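Local coordinates for HTH-type transcriptional regulator PrpR (Mycobacterium tuberculosis, PDB 6D2S), which regulates expression of the enzymes that break down short-chain fatty acids through the glyoxylate and methylcitrate cycles, and is needed to assimilate cholesterol-derived propionate, at residues V216-Q230 against S239-G251. Numbering follows the deposited sequence. Where two conformers were deposited one is given.
Sequences VVHDAFAQPERIVRQ and SYFWVAKTTAADG. With CA (calcium ion), chain C.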
ATOM      1  N   VAL A 216      14.629   9.705 -10.136  1.00 30.01           N
ATOM      2  CA  VAL A 216      14.882   8.729  -9.089  1.00 27.68           C
ATOM      3  C   VAL A 216      13.939   7.536  -9.200  1.00 33.38           C
ATOM      4  O   VAL A 216      14.260   6.448  -8.708  1.00 35.00           O
ATOM      5  CB  VAL A 216      14.784   9.393  -7.701  1.00 33.97           C
ATOM      6  CG1 VAL A 216      15.843  10.488  -7.568  1.00 34.24           C
ATOM      7  CG2 VAL A 216      13.389   9.965  -7.484  1.00 34.74           C
ATOM      8  N   VAL A 217      12.779   7.706  -9.844  1.00 31.65           N
ATOM      9  CA  VAL A 217      11.841   6.616 -10.066  0.58 29.85           C
ATOM     10  C   VAL A 217      11.642   6.335 -11.550  1.00 30.26           C
ATOM     11  O   VAL A 217      11.601   5.172 -11.962  1.00 29.93           O
ATOM     12  CB  VAL A 217      10.485   6.896  -9.381  0.58 29.93           C
ATOM     13  CG1 VAL A 217       9.467   5.839  -9.766  0.58 28.73           C
ATOM     14  CG2 VAL A 217      10.667   6.942  -7.872  0.58 26.24           C
ATOM     15  N   HIS A 218      11.536   7.381 -12.370  1.00 35.65           N
ATOM     16  CA  HIS A 218      11.354   7.167 -13.800  1.00 37.08           C
ATOM     17  C   HIS A 218      12.511   6.376 -14.402  1.00 32.63           C
ATOM     18  O   HIS A 218      12.311   5.633 -15.372  1.00 30.97           O
ATOM     19  CB  HIS A 218      11.186   8.503 -14.520  1.00 44.74           C
ATOM     20  CG  HIS A 218      10.616   8.373 -15.898  1.00 49.46           C
ATOM     21  ND1 HIS A 218      11.402   8.194 -17.015  1.00 51.57           N
ATOM     22  CD2 HIS A 218       9.334   8.380 -16.336  1.00 50.50           C
ATOM     23  CE1 HIS A 218      10.630   8.104 -18.083  1.00 53.10           C
ATOM     24  NE2 HIS A 218       9.372   8.215 -17.699  1.00 54.25           N
ATOM     25  N   ASP A 219      13.720   6.509 -13.845  1.00 31.61           N
ATOM     26  CA  ASP A 219      14.851   5.728 -14.343  1.00 29.20           C
ATOM     27  C   ASP A 219      14.559   4.232 -14.354  1.00 28.60           C
ATOM     28  O   ASP A 219      15.201   3.488 -15.099  1.00 31.79           O
ATOM     29  CB  ASP A 219      16.102   5.987 -13.492  1.00 30.90           C
ATOM     30  CG  ASP A 219      16.815   7.291 -13.846  1.00 35.25           C
ATOM     31  OD1 ASP A 219      16.462   7.939 -14.853  1.00 36.63           O
ATOM     32  OD2 ASP A 219      17.742   7.664 -13.099  1.00 35.59           O
ATOM     33  N   ALA A 220      13.613   3.766 -13.530  1.00 29.55           N
ATOM     34  CA  ALA A 220      13.296   2.339 -13.509  1.00 27.05           C
ATOM     35  C   ALA A 220      12.849   1.834 -14.874  1.00 28.86           C
ATOM     36  O   ALA A 220      13.116   0.676 -15.225  1.00 32.34           O
ATOM     37  CB  ALA A 220      12.214   2.053 -12.462  1.00 27.42           C
ATOM     38  N   PHE A 221      12.165   2.671 -15.654  1.00 32.47           N
ATOM     39  CA  PHE A 221      11.671   2.229 -16.955  1.00 33.00           C
ATOM     40  C   PHE A 221      12.794   1.868 -17.923  1.00 38.92           C
ATOM     41  O   PHE A 221      12.528   1.240 -18.954  1.00 39.26           O
ATOM     42  CB  PHE A 221      10.785   3.307 -17.584  1.00 37.27           C
ATOM     43  CG  PHE A 221       9.463   3.490 -16.896  1.00 37.28           C
ATOM     44  CD1 PHE A 221       8.500   2.492 -16.941  1.00 38.80           C
ATOM     45  CD2 PHE A 221       9.175   4.667 -16.224  1.00 32.78           C
ATOM     46  CE1 PHE A 221       7.278   2.655 -16.308  1.00 36.85           C
ATOM     47  CE2 PHE A 221       7.954   4.843 -15.596  1.00 37.69           C
ATOM     48  CZ  PHE A 221       7.003   3.834 -15.637  1.00 36.94           C
ATOM     49  N   ALA A 222      14.037   2.256 -17.629  1.00 39.56           N
ATOM     50  CA  ALA A 222      15.144   1.920 -18.521  1.00 43.08           C
ATOM     51  C   ALA A 222      15.719   0.541 -18.243  1.00 42.58           C
ATOM     52  O   ALA A 222      16.432  -0.003 -19.091  1.00 42.16           O
ATOM     53  CB  ALA A 222      16.255   2.964 -18.408  1.00 45.52           C
ATOM     54  N   GLN A 223      15.431  -0.027 -17.076  1.00 37.87           N
ATOM     55  CA  GLN A 223      15.872  -1.366 -16.692  1.00 38.93           C
ATOM     56  C   GLN A 223      14.675  -2.092 -16.093  1.00 34.29           C
ATOM     57  O   GLN A 223      14.634  -2.349 -14.884  1.00 31.51           O
ATOM     58  CB  GLN A 223      17.029  -1.303 -15.692  1.00 43.29           C
ATOM     59  CG  GLN A 223      18.301  -0.670 -16.233  1.00 53.36           C
ATOM     60  CD  GLN A 223      19.391  -0.552 -15.178  1.00 55.01           C
ATOM     61  OE1 GLN A 223      19.328   0.308 -14.299  1.00 54.36           O
ATOM     62  NE2 GLN A 223      20.398  -1.418 -15.263  1.00 56.40           N
ATOM     63  N   PRO A 224      13.677  -2.426 -16.912  1.00 35.65           N
ATOM     64  CA  PRO A 224      12.418  -2.954 -16.372  1.00 38.10           C
ATOM     65  C   PRO A 224      12.637  -4.147 -15.451  1.00 36.04           C
ATOM     66  O   PRO A 224      13.498  -4.996 -15.692  1.00 39.16           O
ATOM     67  CB  PRO A 224      11.635  -3.348 -17.629  1.00 42.81           C
ATOM     68  CG  PRO A 224      12.202  -2.489 -18.709  1.00 46.51           C
ATOM     69  CD  PRO A 224      13.654  -2.326 -18.382  1.00 43.39           C
ATOM     70  N   GLU A 225      11.850  -4.188 -14.376  1.00 31.83           N
ATOM     71  CA  GLU A 225      11.859  -5.256 -13.378  1.00 35.43           C
ATOM     72  C   GLU A 225      13.217  -5.426 -12.694  1.00 36.36           C
ATOM     73  O   GLU A 225      13.469  -6.453 -12.053  1.00 30.38           O
ATOM     74  CB  GLU A 225      11.387  -6.576 -13.994  1.00 48.08           C
ATOM     75  CG  GLU A 225       9.971  -6.473 -14.541  1.00 58.20           C
ATOM     76  CD  GLU A 225       9.299  -7.818 -14.715  1.00 67.87           C
ATOM     77  OE1 GLU A 225      10.002  -8.850 -14.683  1.00 72.41           O
ATOM     78  OE2 GLU A 225       8.062  -7.840 -14.882  1.00 71.57           O
ATOM     79  N   ARG A 226      14.094  -4.429 -12.796  1.00 29.52           N
ATOM     80  CA  ARG A 226      15.352  -4.408 -12.069  1.00 28.96           C
ATOM     81  C   ARG A 226      15.345  -3.222 -11.116  1.00 29.47           C
ATOM     82  O   ARG A 226      14.873  -2.138 -11.466  1.00 29.89           O
ATOM     83  CB  ARG A 226      16.551  -4.314 -13.019  1.00 42.96           C
ATOM     84  CG  ARG A 226      17.902  -4.230 -12.320  1.00 59.34           C
ATOM     85  CD  ARG A 226      18.164  -5.457 -11.453  1.00 72.97           C
ATOM     86  NE  ARG A 226      19.498  -5.438 -10.856  1.00 80.00           N
ATOM     87  CZ  ARG A 226      19.787  -4.867  -9.691  1.00 83.95           C
ATOM     88  NH1 ARG A 226      18.837  -4.262  -8.995  1.00 85.25           N
ATOM     89  NH2 ARG A 226      21.028  -4.898  -9.223  1.00 86.77           N
ATOM     90  N   ILE A 227      15.853  -3.437  -9.908  1.00 23.49           N
ATOM     91  CA  ILE A 227      15.919  -2.355  -8.937  1.00 25.61           C
ATOM     92  C   ILE A 227      16.975  -1.347  -9.366  1.00 27.18           C
ATOM     93  O   ILE A 227      18.090  -1.712  -9.766  1.00 25.40           O
ATOM     94  CB  ILE A 227      16.192  -2.909  -7.535  1.00 32.21           C
ATOM     95  CG1 ILE A 227      14.866  -3.353  -6.906  1.00 34.07           C
ATOM     96  CG2 ILE A 227      16.919  -1.876  -6.671  1.00 31.23           C
ATOM     97  CD1 ILE A 227      14.991  -3.825  -5.491  1.00 37.50           C
ATOM     98  N   VAL A 228      16.609  -0.072  -9.323  1.00 24.88           N
ATOM     99  CA  VAL A 228      17.506   1.029  -9.649  1.00 22.98           C
ATOM    100  C   VAL A 228      17.683   1.847  -8.381  1.00 22.36           C
ATOM    101  O   VAL A 228      16.695   2.186  -7.719  1.00 23.11           O
ATOM    102  CB  VAL A 228      16.958   1.890 -10.803  1.00 25.07           C
ATOM    103  CG1 VAL A 228      17.857   3.100 -11.046  1.00 33.26           C
ATOM    104  CG2 VAL A 228      16.853   1.055 -12.068  1.00 30.60           C
ATOM    105  N   ARG A 229      18.934   2.121  -8.017  1.00 21.52           N
ATOM    106  CA  ARG A 229      19.253   2.815  -6.775  1.00 20.81           C
ATOM    107  C   ARG A 229      20.075   4.056  -7.081  1.00 21.63           C
ATOM    108  O   ARG A 229      20.980   4.016  -7.917  1.00 25.71           O
ATOM    109  CB  ARG A 229      20.056   1.928  -5.818  1.00 26.84           C
ATOM    110  CG  ARG A 229      19.373   0.654  -5.381  1.00 28.81           C
ATOM    111  CD  ARG A 229      20.372  -0.259  -4.698  1.00 22.33           C
ATOM    112  NE  ARG A 229      21.150  -1.038  -5.662  1.00 30.47           N
ATOM    113  CZ  ARG A 229      22.287  -1.665  -5.380  1.00 33.60           C
ATOM    114  NH1 ARG A 229      22.810  -1.586  -4.163  1.00 36.12           N
ATOM    115  NH2 ARG A 229      22.914  -2.354  -6.323  1.00 36.72           N
ATOM    116  N   GLN A 230      19.781   5.151  -6.390  1.00 21.49           N
ATOM    117  CA  GLN A 230      20.616   6.325  -6.580  1.00 22.42           C
ATOM    118  C   GLN A 230      20.464   7.267  -5.402  1.00 26.11           C
ATOM    119  O   GLN A 230      19.553   7.137  -4.580  1.00 26.56           O
ATOM    120  CB  GLN A 230      20.289   7.049  -7.884  1.00 30.27           C
ATOM    121  CG  GLN A 230      18.838   7.392  -8.068  1.00 34.22           C
ATOM    122  CD  GLN A 230      18.549   7.771  -9.505  1.00 39.50           C
ATOM    123  OE1 GLN A 230      17.830   7.065 -10.226  1.00 37.43           O
ATOM    124  NE2 GLN A 230      19.122   8.883  -9.937  1.00 32.92           N
ATOM    125  N   SER A 239      20.472  14.912   1.149  1.00 26.79           N
ATOM    126  CA  SER A 239      20.531  13.840   0.170  1.00 25.70           C
ATOM    127  C   SER A 239      19.599  12.712   0.576  1.00 24.13           C
ATOM    128  O   SER A 239      19.492  12.375   1.758  1.00 23.65           O
ATOM    129  CB  SER A 239      21.955  13.304   0.029  1.00 25.71           C
ATOM    130  OG  SER A 239      22.836  14.338  -0.397  1.00 27.30           O
ATOM    131  N   TYR A 240      18.941  12.128  -0.420  1.00 23.51           N
ATOM    132  CA  TYR A 240      18.027  11.016  -0.219  1.00 24.41           C
ATOM    133  C   TYR A 240      18.528   9.813  -0.997  1.00 23.27           C
ATOM    134  O   TYR A 240      19.048   9.953  -2.109  1.00 25.16           O
ATOM    135  CB  TYR A 240      16.605  11.384  -0.645  1.00 24.56           C
ATOM    136  CG  TYR A 240      15.959  12.343   0.328  1.00 32.34           C
ATOM    137  CD1 TYR A 240      14.968  11.919   1.213  1.00 29.00           C
ATOM    138  CD2 TYR A 240      16.375  13.664   0.392  1.00 39.50           C
ATOM    139  CE1 TYR A 240      14.400  12.810   2.120  1.00 30.71           C
ATOM    140  CE2 TYR A 240      15.815  14.554   1.286  1.00 40.52           C
ATOM    141  CZ  TYR A 240      14.833  14.128   2.145  1.00 38.84           C
ATOM    142  OH  TYR A 240      14.293  15.041   3.030  1.00 39.77           O
ATOM    143  N   PHE A 241      18.397   8.640  -0.386  1.00 20.84           N
ATOM    144  CA  PHE A 241      18.698   7.384  -1.048  1.00 20.78           C
ATOM    145  C   PHE A 241      17.401   6.828  -1.622  1.00 23.36           C
ATOM    146  O   PHE A 241      16.407   6.687  -0.900  1.00 22.61           O
ATOM    147  CB  PHE A 241      19.338   6.395  -0.072  1.00 22.04           C
ATOM    148  CG  PHE A 241      19.932   5.192  -0.742  1.00 26.13           C
ATOM    149  CD1 PHE A 241      21.301   5.072  -0.890  1.00 23.88           C
ATOM    150  CD2 PHE A 241      19.121   4.198  -1.259  1.00 27.09           C
ATOM    151  CE1 PHE A 241      21.854   3.977  -1.521  1.00 24.31           C
ATOM    152  CE2 PHE A 241      19.673   3.101  -1.897  1.00 23.41           C
ATOM    153  CZ  PHE A 241      21.032   2.985  -2.019  1.00 21.79           C
ATOM    154  N   TRP A 242      17.410   6.531  -2.918  1.00 21.40           N
ATOM    155  CA  TRP A 242      16.209   6.163  -3.652  1.00 22.45           C
ATOM    156  C   TRP A 242      16.333   4.745  -4.187  1.00 19.96           C
ATOM    157  O   TRP A 242      17.385   4.356  -4.704  1.00 21.59           O
ATOM    158  CB  TRP A 242      15.958   7.135  -4.811  1.00 25.72           C
ATOM    159  CG  TRP A 242      15.469   8.486  -4.361  1.00 29.15           C
ATOM    160  CD1 TRP A 242      16.221   9.601  -4.118  1.00 29.01           C
ATOM    161  CD2 TRP A 242      14.110   8.853  -4.098  1.00 30.70           C
ATOM    162  NE1 TRP A 242      15.409  10.638  -3.715  1.00 29.73           N
ATOM    163  CE2 TRP A 242      14.110  10.204  -3.703  1.00 34.58           C
ATOM    164  CE3 TRP A 242      12.893   8.168  -4.166  1.00 40.29           C
ATOM    165  CZ2 TRP A 242      12.941  10.885  -3.376  1.00 38.81           C
ATOM    166  CZ3 TRP A 242      11.737   8.842  -3.835  1.00 41.98           C
ATOM    167  CH2 TRP A 242      11.770  10.188  -3.448  1.00 39.67           C
ATOM    168  N   VAL A 243      15.254   3.974  -4.057  1.00 19.28           N
ATOM    169  CA  VAL A 243      15.165   2.638  -4.639  1.00 19.90           C
ATOM    170  C   VAL A 243      13.858   2.568  -5.411  1.00 19.07           C
ATOM    171  O   VAL A 243      12.813   2.979  -4.896  1.00 19.88           O
ATOM    172  CB  VAL A 243      15.224   1.539  -3.559  1.00 25.11           C
ATOM    173  CG1 VAL A 243      15.208   0.165  -4.200  1.00 25.12           C
ATOM    174  CG2 VAL A 243      16.465   1.721  -2.693  1.00 31.78           C
ATOM    175  N   ALA A 244      13.917   2.089  -6.656  1.00 19.86           N
ATOM    176  CA  ALA A 244      12.755   2.108  -7.535  1.00 20.63           C
ATOM    177  C   ALA A 244      12.731   0.861  -8.407  1.00 24.66           C
ATOM    178  O   ALA A 244      13.764   0.255  -8.698  1.00 23.45           O
ATOM    179  CB  ALA A 244      12.741   3.355  -8.439  1.00 23.73           C
ATOM    180  N   LYS A 245      11.526   0.483  -8.827  1.00 21.67           N
ATOM    181  CA  LYS A 245      11.387  -0.601  -9.785  1.00 22.58           C
ATOM    182  C   LYS A 245      10.073  -0.424 -10.526  1.00 24.83           C
ATOM    183  O   LYS A 245       9.116   0.139  -9.982  1.00 25.20           O
ATOM    184  CB  LYS A 245      11.424  -1.965  -9.085  1.00 26.63           C
ATOM    185  CG  LYS A 245      11.603  -3.140 -10.021  1.00 29.59           C
ATOM    186  CD  LYS A 245      11.861  -4.425  -9.253  1.00 29.52           C
ATOM    187  CE  LYS A 245      10.559  -5.102  -8.885  1.00 38.81           C
ATOM    188  NZ  LYS A 245      10.789  -6.481  -8.360  1.00 43.32           N
ATOM    189  N   THR A 246      10.031  -0.913 -11.766  1.00 25.11           N
ATOM    190  CA  THR A 246       8.753  -1.015 -12.453  1.00 26.36           C
ATOM    191  C   THR A 246       7.928  -2.124 -11.815  1.00 29.32           C
ATOM    192  O   THR A 246       8.461  -3.055 -11.203  1.00 26.80           O
ATOM    193  CB  THR A 246       8.928  -1.305 -13.950  1.00 29.69           C
ATOM    194  OG1 THR A 246       9.656  -2.524 -14.131  1.00 28.40           O
ATOM    195  CG2 THR A 246       9.654  -0.168 -14.647  1.00 31.74           C
ATOM    196  N   THR A 247       6.616  -2.006 -11.950  1.00 31.37           N
ATOM    197  CA  THR A 247       5.686  -3.023 -11.487  1.00 36.28           C
ATOM    198  C   THR A 247       5.238  -3.841 -12.689  1.00 40.05           C
ATOM    199  O   THR A 247       4.875  -3.277 -13.727  1.00 48.41           O
ATOM    200  CB  THR A 247       4.480  -2.386 -10.801  1.00 40.43           C
ATOM    201  OG1 THR A 247       3.658  -1.748 -11.788  1.00 47.61           O
ATOM    202  CG2 THR A 247       4.942  -1.347  -9.800  1.00 41.33           C
ATOM    203  N   ALA A 248       5.281  -5.160 -12.555  1.00 39.23           N
ATOM    204  CA  ALA A 248       4.790  -6.020 -13.621  1.00 43.26           C
ATOM    205  C   ALA A 248       3.272  -5.906 -13.713  1.00 48.64           C
ATOM    206  O   ALA A 248       2.575  -5.909 -12.693  1.00 35.54           O
ATOM    207  CB  ALA A 248       5.207  -7.468 -13.373  1.00 47.08           C
ATOM    208  N   ALA A 249       2.766  -5.783 -14.940  1.00 53.81           N
ATOM    209  CA  ALA A 249       1.327  -5.733 -15.199  1.00 59.13           C
ATOM    210  C   ALA A 249       0.804  -7.162 -15.177  1.00 54.23           C
ATOM    211  O   ALA A 249       0.816  -7.870 -16.183  1.00 53.58           O
ATOM    212  CB  ALA A 249       1.036  -5.046 -16.529  1.00 64.61           C
ATOM    213  N   ASP A 250       0.340  -7.591 -14.004  1.00 48.74           N
ATOM    214  CA  ASP A 250      -0.036  -8.982 -13.787  1.00 49.34           C
ATOM    215  C   ASP A 250      -1.067  -9.081 -12.668  1.00 51.48           C
ATOM    216  O   ASP A 250      -1.862  -8.155 -12.474  1.00 51.68           O
ATOM    217  CB  ASP A 250       1.209  -9.815 -13.470  1.00 47.06           C
ATOM    218  CG  ASP A 250       1.895  -9.372 -12.196  1.00 46.47           C
ATOM    219  OD1 ASP A 250       2.865 -10.041 -11.778  1.00 49.54           O
ATOM    220  OD2 ASP A 250       1.451  -8.364 -11.597  1.00 40.30           O
ATOM    221  N   GLY A 251      -1.055 -10.181 -11.917  1.00 49.71           N
ATOM    222  CA  GLY A 251      -2.027 -10.419 -10.870  1.00 46.08           C
ATOM    223  C   GLY A 251      -1.603 -10.036  -9.465  1.00 39.82           C
ATOM    224  O   GLY A 251      -2.325 -10.351  -8.513  1.00 30.95           O
TER
HETATM  225 CA    CA C 502       1.939  -6.237 -10.498  1.00 24.17          CA
HETATM  226  O   HOH W   1      12.908  -1.420 -12.881  1.00 24.13           O
HETATM  227  O   HOH W   2       3.332  -5.624  -8.596  1.00 27.81           O
HETATM  228  O   HOH W   3       1.510  -3.976 -10.265  1.00 27.54           O
HETATM  229  O   HOH W   4      -0.342  -6.556 -11.707  1.00 39.69           O
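Val216 packs its CB and both methyls over one face of the Trp242 indole: CB lies 3.7 Å from the centroid of the five-membered ring, a CH-pi contact 19° off the ring normal, with CG1 toward CD1 and CG2 over the fused bond, 3.6 Å from Trp242 CD2. Next along, Ala244 CB lies 3.5 Å from Val216 O, under the helix, and Ala220 CB follows over the backbone of Lys245 and Thr246. This is the tight side, where the short helix and the 3-10 turn after it cover one face of the hairpin of strands 228-233 and 239-247. The hairpin closes one edge of the five-stranded antiparallel sheet in the region of the short-chain fatty acyl-CoA regulator C-terminal family (GAF clan). Val228 and Ala244 exchange two backbone hydrogen bonds, as do Gln230 and Trp242. On the face of Val243 and Arg229, Ile227 CG2, from the loop before the strand, meets Val243 CG1 at 3.6 Å, while Arg229 bends at chi3 and hydrogen-bonds Tyr277 O through NH1. Toward the Gln223-Arg226 type II turn the contact opens to solvent, although Thr246 stays buried. With chi1 at 58°, Thr246 OG1 accepts a hydrogen bond from Glu225 N-H (2.8 Å, 160°) and CG2 turns to Phe221 CD1; Thr246 N-H donates to water 1. Exposed Glu225 brings OE2 within 3.3 Å of Ala248 CB; Ala248 O, Asp250 OD2, Leu252 O and three waters bind the calcium.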